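Local coordinates for protein glutathione S-transferase (Bombyx mori, PDB 4E8H) that probably catalyses the conjugation of glutathione to electrophilic substrates, working as a homodimer that binds glutathione in its thioredoxin-like domain, at residues Gln5-Tyr10 with Met61-Phe66; Trp142-Leu147 with Ser180-Ile185. All coordinates share one frame; numbering follows the deposited sequence.

Contact 1. Residues Gln5-Tyr10 with Met61-Phe66; sequences QPIKLY and MDDNGF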
ATOM      1  N   GLN B   5      21.088  -5.887  18.420  1.00 26.08           N
ATOM      2  CA  GLN B   5      20.794  -4.895  19.446  1.00 24.98           C
ATOM      3  C   GLN B   5      19.356  -4.425  19.200  1.00 23.71           C
ATOM      4  O   GLN B   5      18.803  -4.691  18.127  1.00 23.65           O
ATOM      5  CB  GLN B   5      21.821  -3.748  19.417  1.00 25.24           C
ATOM      6  CG  GLN B   5      21.498  -2.577  18.493  1.00 26.35           C
ATOM      7  CD  GLN B   5      22.734  -1.977  17.833  1.00 27.78           C
ATOM      8  OE1 GLN B   5      23.835  -2.009  18.387  1.00 28.37           O
ATOM      9  NE2 GLN B   5      22.551  -1.430  16.637  1.00 28.18           N
ATOM     10  N   PRO B   6      18.731  -3.755  20.191  1.00 22.36           N
ATOM     11  CA  PRO B   6      17.356  -3.291  20.005  1.00 21.17           C
ATOM     12  C   PRO B   6      17.165  -2.462  18.741  1.00 19.92           C
ATOM     13  O   PRO B   6      17.992  -1.602  18.425  1.00 19.78           O
ATOM     14  CB  PRO B   6      17.115  -2.433  21.245  1.00 21.22           C
ATOM     15  CG  PRO B   6      17.968  -3.057  22.282  1.00 21.77           C
ATOM     16  CD  PRO B   6      19.207  -3.504  21.565  1.00 22.29           C
ATOM     17  N   ILE B   7      16.083  -2.747  18.022  1.00 18.52           N
ATOM     18  CA  ILE B   7      15.712  -1.990  16.836  1.00 17.13           C
ATOM     19  C   ILE B   7      15.281  -0.590  17.263  1.00 16.35           C
ATOM     20  O   ILE B   7      14.613  -0.422  18.286  1.00 16.20           O
ATOM     21  CB  ILE B   7      14.587  -2.702  16.044  1.00 17.11           C
ATOM     22  CG1 ILE B   7      15.083  -4.058  15.522  1.00 16.90           C
ATOM     23  CG2 ILE B   7      14.096  -1.833  14.896  1.00 16.94           C
ATOM     24  CD1 ILE B   7      13.986  -4.987  15.016  1.00 16.61           C
ATOM     25  N   LYS B   8      15.692   0.410  16.489  1.00 15.34           N
ATOM     26  CA  LYS B   8      15.330   1.793  16.769  1.00 14.54           C
ATOM     27  C   LYS B   8      14.118   2.204  15.948  1.00 13.78           C
ATOM     28  O   LYS B   8      13.989   1.823  14.781  1.00 13.58           O
ATOM     29  CB  LYS B   8      16.510   2.731  16.496  1.00 14.68           C
ATOM     30  CG  LYS B   8      17.630   2.623  17.526  1.00 15.45           C
ATOM     31  CD  LYS B   8      18.840   3.466  17.152  1.00 16.68           C
ATOM     32  CE  LYS B   8      20.026   3.131  18.049  1.00 17.55           C
ATOM     33  NZ  LYS B   8      21.249   3.900  17.684  1.00 18.12           N
ATOM     34  N   LEU B   9      13.226   2.970  16.567  1.00 12.98           N
ATOM     35  CA  LEU B   9      12.072   3.513  15.864  1.00 12.39           C
ATOM     36  C   LEU B   9      11.950   5.011  16.100  1.00 12.09           C
ATOM     37  O   LEU B   9      11.753   5.456  17.234  1.00 12.07           O
ATOM     38  CB  LEU B   9      10.778   2.799  16.278  1.00 12.26           C
ATOM     39  CG  LEU B   9       9.566   3.080  15.380  1.00 12.20           C
ATOM     40  CD1 LEU B   9       9.651   2.283  14.079  1.00 12.14           C
ATOM     41  CD2 LEU B   9       8.262   2.784  16.108  1.00 12.10           C
ATOM     42  N   TYR B  10      12.085   5.780  15.025  1.00 11.78           N
ATOM     43  CA  TYR B  10      11.838   7.218  15.063  1.00 11.61           C
ATOM     44  C   TYR B  10      10.333   7.418  14.930  1.00 11.53           C
ATOM     45  O   TYR B  10       9.726   6.954  13.965  1.00 11.47           O
ATOM     46  CB  TYR B  10      12.626   7.932  13.957  1.00 11.58           C
ATOM     47  CG  TYR B  10      14.126   7.793  14.128  1.00 11.71           C
ATOM     48  CD1 TYR B  10      14.868   8.777  14.781  1.00 11.74           C
ATOM     49  CD2 TYR B  10      14.799   6.662  13.661  1.00 12.03           C
ATOM     50  CE1 TYR B  10      16.244   8.645  14.952  1.00 12.17           C
ATOM     51  CE2 TYR B  10      16.172   6.520  13.831  1.00 12.32           C
ATOM     52  CZ  TYR B  10      16.887   7.514  14.474  1.00 12.53           C
ATOM     53  OH  TYR B  10      18.246   7.372  14.638  1.00 13.14           O
ATOM     54  N   MET B  61      12.391   3.014  10.778  1.00  9.31           N
ATOM     55  CA  MET B  61      13.039   1.959  11.538  1.00  9.72           C
ATOM     56  C   MET B  61      14.530   1.894  11.220  1.00  9.97           C
ATOM     57  O   MET B  61      14.929   2.008  10.059  1.00  9.94           O
ATOM     58  CB  MET B  61      12.380   0.615  11.223  1.00  9.72           C
ATOM     59  CG  MET B  61      12.971  -0.562  11.973  1.00 10.18           C
ATOM     60  SD  MET B  61      12.758  -2.127  11.111  1.00 11.18           S
ATOM     61  CE  MET B  61      14.008  -1.983   9.831  1.00 10.98           C
ATOM     62  N   ASP B  62      15.342   1.719  12.263  1.00 10.39           N
ATOM     63  CA  ASP B  62      16.763   1.401  12.114  1.00 10.89           C
ATOM     64  C   ASP B  62      17.074   0.092  12.844  1.00 11.15           C
ATOM     65  O   ASP B  62      17.295   0.080  14.062  1.00 11.14           O
ATOM     66  CB  ASP B  62      17.650   2.552  12.620  1.00 10.94           C
ATOM     67  CG  ASP B  62      19.149   2.221  12.587  1.00 11.38           C
ATOM     68  OD1 ASP B  62      19.548   1.134  12.109  1.00 11.74           O
ATOM     69  OD2 ASP B  62      19.940   3.066  13.050  1.00 12.29           O
ATOM     70  N   ASP B  63      17.069  -1.004  12.089  1.00 11.52           N
ATOM     71  CA  ASP B  63      17.484  -2.307  12.595  1.00 12.02           C
ATOM     72  C   ASP B  63      18.980  -2.449  12.360  1.00 12.24           C
ATOM     73  O   ASP B  63      19.416  -2.943  11.312  1.00 12.30           O
ATOM     74  CB  ASP B  63      16.696  -3.443  11.918  1.00 12.09           C
ATOM     75  CG  ASP B  63      17.176  -4.839  12.325  1.00 12.55           C
ATOM     76  OD1 ASP B  63      17.861  -4.986  13.361  1.00 13.13           O
ATOM     77  OD2 ASP B  63      16.858  -5.802  11.597  1.00 13.24           O
ATOM     78  N   ASN B  64      19.758  -1.971  13.327  1.00 12.47           N
ATOM     79  CA  ASN B  64      21.195  -2.203  13.360  1.00 12.63           C
ATOM     80  C   ASN B  64      21.901  -1.807  12.054  1.00 12.30           C
ATOM     81  O   ASN B  64      22.759  -2.534  11.551  1.00 12.38           O
ATOM     82  CB  ASN B  64      21.461  -3.668  13.732  1.00 12.88           C
ATOM     83  CG  ASN B  64      20.914  -4.027  15.109  1.00 13.85           C
ATOM     84  OD1 ASN B  64      21.671  -4.124  16.068  1.00 14.96           O
ATOM     85  ND2 ASN B  64      19.600  -4.213  15.212  1.00 14.52           N
ATOM     86  N   GLY B  65      21.524  -0.651  11.515  1.00 11.84           N
ATOM     87  CA  GLY B  65      22.093  -0.155  10.263  1.00 11.14           C
ATOM     88  C   GLY B  65      21.167  -0.262   9.062  1.00 10.62           C
ATOM     89  O   GLY B  65      21.327   0.475   8.086  1.00 10.67           O
ATOM     90  N   PHE B  66      20.208  -1.184   9.124  1.00  9.99           N
ATOM     91  CA  PHE B  66      19.217  -1.333   8.061  1.00  9.26           C
ATOM     92  C   PHE B  66      18.054  -0.375   8.295  1.00  8.93           C
ATOM     93  O   PHE B  66      17.341  -0.475   9.299  1.00  8.80           O
ATOM     94  CB  PHE B  66      18.732  -2.787   7.951  1.00  9.18           C
ATOM     95  CG  PHE B  66      17.652  -3.001   6.919  1.00  8.70           C
ATOM     96  CD1 PHE B  66      17.897  -2.766   5.566  1.00  8.64           C
ATOM     97  CD2 PHE B  66      16.391  -3.454   7.300  1.00  8.26           C
ATOM     98  CE1 PHE B  66      16.900  -2.965   4.611  1.00  8.31           C
ATOM     99  CE2 PHE B  66      15.386  -3.658   6.352  1.00  8.26           C
ATOM    100  CZ  PHE B  66      15.643  -3.413   5.004  1.00  8.19           C
TER
HETATM  101  O   HOH W   1      19.396  -0.698  16.095  1.00 12.66           O
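Asn64 places CG beside its backbone N, anti to the carbonyl carbon (chi1 -61°), on the side of Gln5, while Met61 holds CG anti to its N (chi1 -179°), up against Ile7. Gln5 O lies in the plane of the Asn64 amide, and ND2 donates to it from above the carbonyl plane at 3.1 Å, nearly straight at 165°. ND2 also donates to Asp63 OD1 at 2.7 Å, two bonds that hold the amide's rotation. An alanine in place of Asn64 would probably leave Gln5 O without this donor and let the residues before the strand drift from the turn. Lys8 and Asp62 form an antiparallel hydrogen-bonded pair, Lys8 N to Asp62 O and Asp62 N to Lys8 O both 2.9 Å. Leu9 and Met61 form the adjoining non-hydrogen-bonded pair. Ile7 CG2 presses on Met61 CG at 3.4 Å, tighter than usual. The type I' turn from Asp63 to Phe66, where Asp62 OD1 receives Gly65 N in an Asx motif, joins strands 60-63 and 66-69 in a beta hairpin, whose first strand pairs with strand 7-11 in the sheet of the thioredoxin-like domain. Asp63 OD2 is hydrogen-bonded to the hydroxyls of Tyr77 and Tyr82 and forms a salt bridge with Arg94 of the second subunit. Strand 7-11 lies between strands 32-36 and 60-63; helix 71-82 packs on Ile7 and Met61, helix 16-27 on Leu9.

Contact 2. Residues Trp142-Leu147 with Ser180-Ile185; sequences WLNTFL and SSHENI
The C-terminal turn of helix 130-146 meets the start of helix 183-196 where Asn144 and Asn184 bring their CA atoms to 5.3 Å, His182 standing at the N-cap position of the second helix. The result is a polar joint within the all-helical C-terminal domain, a side-chain carbonyl meeting a main-chain N-H of a helix's first turn. Asn144 CG is anti to the backbone N (chi1 -166°), and OD1 beyond it accepts from Ile185 N at 3.2 Å. The positive end of that helix would probably polarise this carbonyl. In return Asn184 ND2 donates to the main-chain Asn144 O at 2.8 Å; this oxygen also takes a weak bond from Leu147 N. The two side-chain amides lie nearly parallel, their planes 18° apart. The imidazole of His182 meets Asn144 with its edge, ND1 being 3.9 Å from Asn144 CB. The side chains of Leu143 and Ile185 cross at about a right angle, Leu143 CD2 4.0 Å from Ile185 CD1, and Leu147 CB rests on Asn184 CB. Phe146 turns to helix 93-124 and to Trp69 of the second subunit, Leu143 packs on Ile165 and Ile169 of helix 160-174, and Ile185 touches Leu140 in helix 130-146.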
ATOM      1  N   TRP B 142     -17.422  -1.794   3.368  1.00  6.44           N
ATOM      2  CA  TRP B 142     -16.536  -2.799   2.781  1.00  6.49           C
ATOM      3  C   TRP B 142     -15.790  -3.616   3.840  1.00  6.43           C
ATOM      4  O   TRP B 142     -15.741  -4.845   3.750  1.00  6.52           O
ATOM      5  CB  TRP B 142     -15.535  -2.158   1.814  1.00  6.50           C
ATOM      6  CG  TRP B 142     -16.140  -1.575   0.564  1.00  6.76           C
ATOM      7  CD1 TRP B 142     -17.277  -1.988  -0.076  1.00  6.65           C
ATOM      8  CD2 TRP B 142     -15.613  -0.492  -0.216  1.00  6.90           C
ATOM      9  NE1 TRP B 142     -17.499  -1.217  -1.191  1.00  7.07           N
ATOM     10  CE2 TRP B 142     -16.492  -0.295  -1.304  1.00  6.96           C
ATOM     11  CE3 TRP B 142     -14.488   0.336  -0.095  1.00  6.96           C
ATOM     12  CZ2 TRP B 142     -16.281   0.698  -2.270  1.00  7.16           C
ATOM     13  CZ3 TRP B 142     -14.277   1.322  -1.057  1.00  7.11           C
ATOM     14  CH2 TRP B 142     -15.172   1.493  -2.129  1.00  7.17           C
ATOM     15  N   LEU B 143     -15.212  -2.941   4.835  1.00  6.31           N
ATOM     16  CA  LEU B 143     -14.534  -3.634   5.938  1.00  6.19           C
ATOM     17  C   LEU B 143     -15.493  -4.567   6.675  1.00  6.26           C
ATOM     18  O   LEU B 143     -15.138  -5.708   6.994  1.00  6.03           O
ATOM     19  CB  LEU B 143     -13.891  -2.643   6.916  1.00  6.09           C
ATOM     20  CG  LEU B 143     -13.191  -3.203   8.165  1.00  5.86           C
ATOM     21  CD1 LEU B 143     -12.015  -4.124   7.823  1.00  5.20           C
ATOM     22  CD2 LEU B 143     -12.734  -2.068   9.064  1.00  5.88           C
ATOM     23  N   ASN B 144     -16.705  -4.079   6.936  1.00  6.43           N
ATOM     24  CA  ASN B 144     -17.740  -4.904   7.547  1.00  6.87           C
ATOM     25  C   ASN B 144     -18.027  -6.157   6.715  1.00  7.31           C
ATOM     26  O   ASN B 144     -18.204  -7.245   7.266  1.00  7.35           O
ATOM     27  CB  ASN B 144     -19.027  -4.107   7.769  1.00  6.60           C
ATOM     28  CG  ASN B 144     -19.989  -4.817   8.700  1.00  6.49           C
ATOM     29  OD1 ASN B 144     -19.766  -4.883   9.909  1.00  6.06           O
ATOM     30  ND2 ASN B 144     -21.064  -5.359   8.140  1.00  5.58           N
ATOM     31  N   THR B 145     -18.057  -5.993   5.395  1.00  8.00           N
ATOM     32  CA  THR B 145     -18.257  -7.110   4.470  1.00  8.76           C
ATOM     33  C   THR B 145     -17.067  -8.074   4.475  1.00  9.27           C
ATOM     34  O   THR B 145     -17.259  -9.290   4.438  1.00  9.36           O
ATOM     35  CB  THR B 145     -18.568  -6.610   3.037  1.00  8.70           C
ATOM     36  OG1 THR B 145     -19.726  -5.770   3.076  1.00  8.83           O
ATOM     37  CG2 THR B 145     -18.835  -7.774   2.077  1.00  8.84           C
ATOM     38  N   PHE B 146     -15.846  -7.536   4.538  1.00  9.96           N
ATOM     39  CA  PHE B 146     -14.639  -8.373   4.599  1.00 10.63           C
ATOM     40  C   PHE B 146     -14.700  -9.317   5.797  1.00 11.30           C
ATOM     41  O   PHE B 146     -14.178 -10.431   5.748  1.00 11.34           O
ATOM     42  CB  PHE B 146     -13.351  -7.535   4.686  1.00 10.45           C
ATOM     43  CG  PHE B 146     -13.080  -6.665   3.478  1.00 10.16           C
ATOM     44  CD1 PHE B 146     -13.760  -6.850   2.275  1.00  9.85           C
ATOM     45  CD2 PHE B 146     -12.108  -5.670   3.546  1.00  9.74           C
ATOM     46  CE1 PHE B 146     -13.498  -6.038   1.172  1.00  9.99           C
ATOM     47  CE2 PHE B 146     -11.833  -4.861   2.449  1.00  9.84           C
ATOM     48  CZ  PHE B 146     -12.530  -5.044   1.260  1.00  9.85           C
ATOM     49  N   LEU B 147     -15.351  -8.858   6.864  1.00 12.21           N
ATOM     50  CA  LEU B 147     -15.449  -9.616   8.107  1.00 13.14           C
ATOM     51  C   LEU B 147     -16.650 -10.572   8.175  1.00 14.12           C
ATOM     52  O   LEU B 147     -16.877 -11.209   9.208  1.00 14.31           O
ATOM     53  CB  LEU B 147     -15.430  -8.660   9.307  1.00 12.87           C
ATOM     54  CG  LEU B 147     -14.112  -7.910   9.528  1.00 12.35           C
ATOM     55  CD1 LEU B 147     -14.314  -6.639  10.339  1.00 11.80           C
ATOM     56  CD2 LEU B 147     -13.063  -8.813  10.166  1.00 11.84           C
ATOM     57  N   SER B 180     -21.377   0.615  15.983  1.00 15.07           N
ATOM     58  CA  SER B 180     -21.970  -0.601  16.545  1.00 15.12           C
ATOM     59  C   SER B 180     -22.968  -1.291  15.604  1.00 15.08           C
ATOM     60  O   SER B 180     -23.166  -2.506  15.697  1.00 15.09           O
ATOM     61  CB  SER B 180     -22.591  -0.338  17.923  1.00 15.17           C
ATOM     62  OG  SER B 180     -23.619   0.633  17.853  1.00 15.21           O
ATOM     63  N   SER B 181     -23.573  -0.530  14.690  1.00 14.95           N
ATOM     64  CA  SER B 181     -24.481  -1.104  13.692  1.00 14.82           C
ATOM     65  C   SER B 181     -23.758  -1.866  12.574  1.00 14.57           C
ATOM     66  O   SER B 181     -24.388  -2.635  11.843  1.00 14.62           O
ATOM     67  CB  SER B 181     -25.393  -0.037  13.092  1.00 14.92           C
ATOM     68  OG  SER B 181     -24.682   0.793  12.192  1.00 15.13           O
ATOM     69  N   HIS B 182     -22.453  -1.634  12.425  1.00 14.12           N
ATOM     70  CA  HIS B 182     -21.615  -2.521  11.616  1.00 13.71           C
ATOM     71  C   HIS B 182     -21.213  -3.677  12.527  1.00 13.42           C
ATOM     72  O   HIS B 182     -20.153  -3.650  13.164  1.00 13.23           O
ATOM     73  CB  HIS B 182     -20.375  -1.806  11.062  1.00 13.70           C
ATOM     74  CG  HIS B 182     -20.683  -0.625  10.194  1.00 13.73           C
ATOM     75  ND1 HIS B 182     -20.549  -0.647   8.822  1.00 13.75           N
ATOM     76  CD2 HIS B 182     -21.100   0.624  10.511  1.00 13.70           C
ATOM     77  CE1 HIS B 182     -20.878   0.535   8.330  1.00 13.68           C
ATOM     78  NE2 HIS B 182     -21.218   1.323   9.334  1.00 14.09           N
ATOM     79  N   GLU B 183     -22.081  -4.683  12.591  1.00 13.03           N
ATOM     80  CA  GLU B 183     -21.963  -5.752  13.581  1.00 12.77           C
ATOM     81  C   GLU B 183     -20.676  -6.567  13.465  1.00 12.01           C
ATOM     82  O   GLU B 183     -20.103  -6.952  14.486  1.00 11.86           O
ATOM     83  CB  GLU B 183     -23.196  -6.662  13.552  1.00 13.11           C
ATOM     84  CG  GLU B 183     -24.492  -5.954  13.947  1.00 14.82           C
ATOM     85  CD  GLU B 183     -25.645  -6.913  14.186  1.00 17.02           C
ATOM     86  OE1 GLU B 183     -25.493  -7.840  15.010  1.00 17.85           O
ATOM     87  OE2 GLU B 183     -26.708  -6.733  13.554  1.00 17.93           O
ATOM     88  N   ASN B 184     -20.220  -6.821  12.239  1.00 11.11           N
ATOM     89  CA  ASN B 184     -18.954  -7.525  12.041  1.00 10.33           C
ATOM     90  C   ASN B 184     -17.766  -6.731  12.575  1.00  9.74           C
ATOM     91  O   ASN B 184     -16.888  -7.295  13.226  1.00  9.65           O
ATOM     92  CB  ASN B 184     -18.733  -7.886  10.569  1.00 10.27           C
ATOM     93  CG  ASN B 184     -19.775  -8.854  10.040  1.00 10.58           C
ATOM     94  OD1 ASN B 184     -20.307  -9.684  10.779  1.00 10.79           O
ATOM     95  ND2 ASN B 184     -20.072  -8.752   8.749  1.00  9.83           N
ATOM     96  N   ILE B 185     -17.751  -5.426  12.303  1.00  9.05           N
ATOM     97  CA  ILE B 185     -16.702  -4.547  12.820  1.00  8.39           C
ATOM     98  C   ILE B 185     -16.750  -4.507  14.349  1.00  8.18           C
ATOM     99  O   ILE B 185     -15.718  -4.655  15.005  1.00  7.97           O
ATOM    100  CB  ILE B 185     -16.769  -3.110  12.221  1.00  8.29           C
ATOM    101  CG1 ILE B 185     -16.560  -3.156  10.702  1.00  8.03           C
ATOM    102  CG2 ILE B 185     -15.721  -2.198  12.878  1.00  8.02           C
ATOM    103  CD1 ILE B 185     -16.576  -1.796  10.010  1.00  8.00           C
TER

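In the fold
Contact 1 closes before contact 2 opens, and the two lie on opposite sides of the chain's centre, about 36 Å apart between centres and about 23 Å between nearest atoms. The first belongs to the four-stranded sheet of the N-terminal thioredoxin-like domain, which carries the glutathione pocket; the second joins two helices of the all-helical C-terminal domain. They share no strand or helix, but both reach the second subunit, in a crosswise manner: contact 1 meets Arg94 on helix 93-124 of the partner, while contact 2 meets Pro54 and Trp69 in the partner's N-terminal domain. The dimer thus sets each subunit's sheet domain against the other's helical domain.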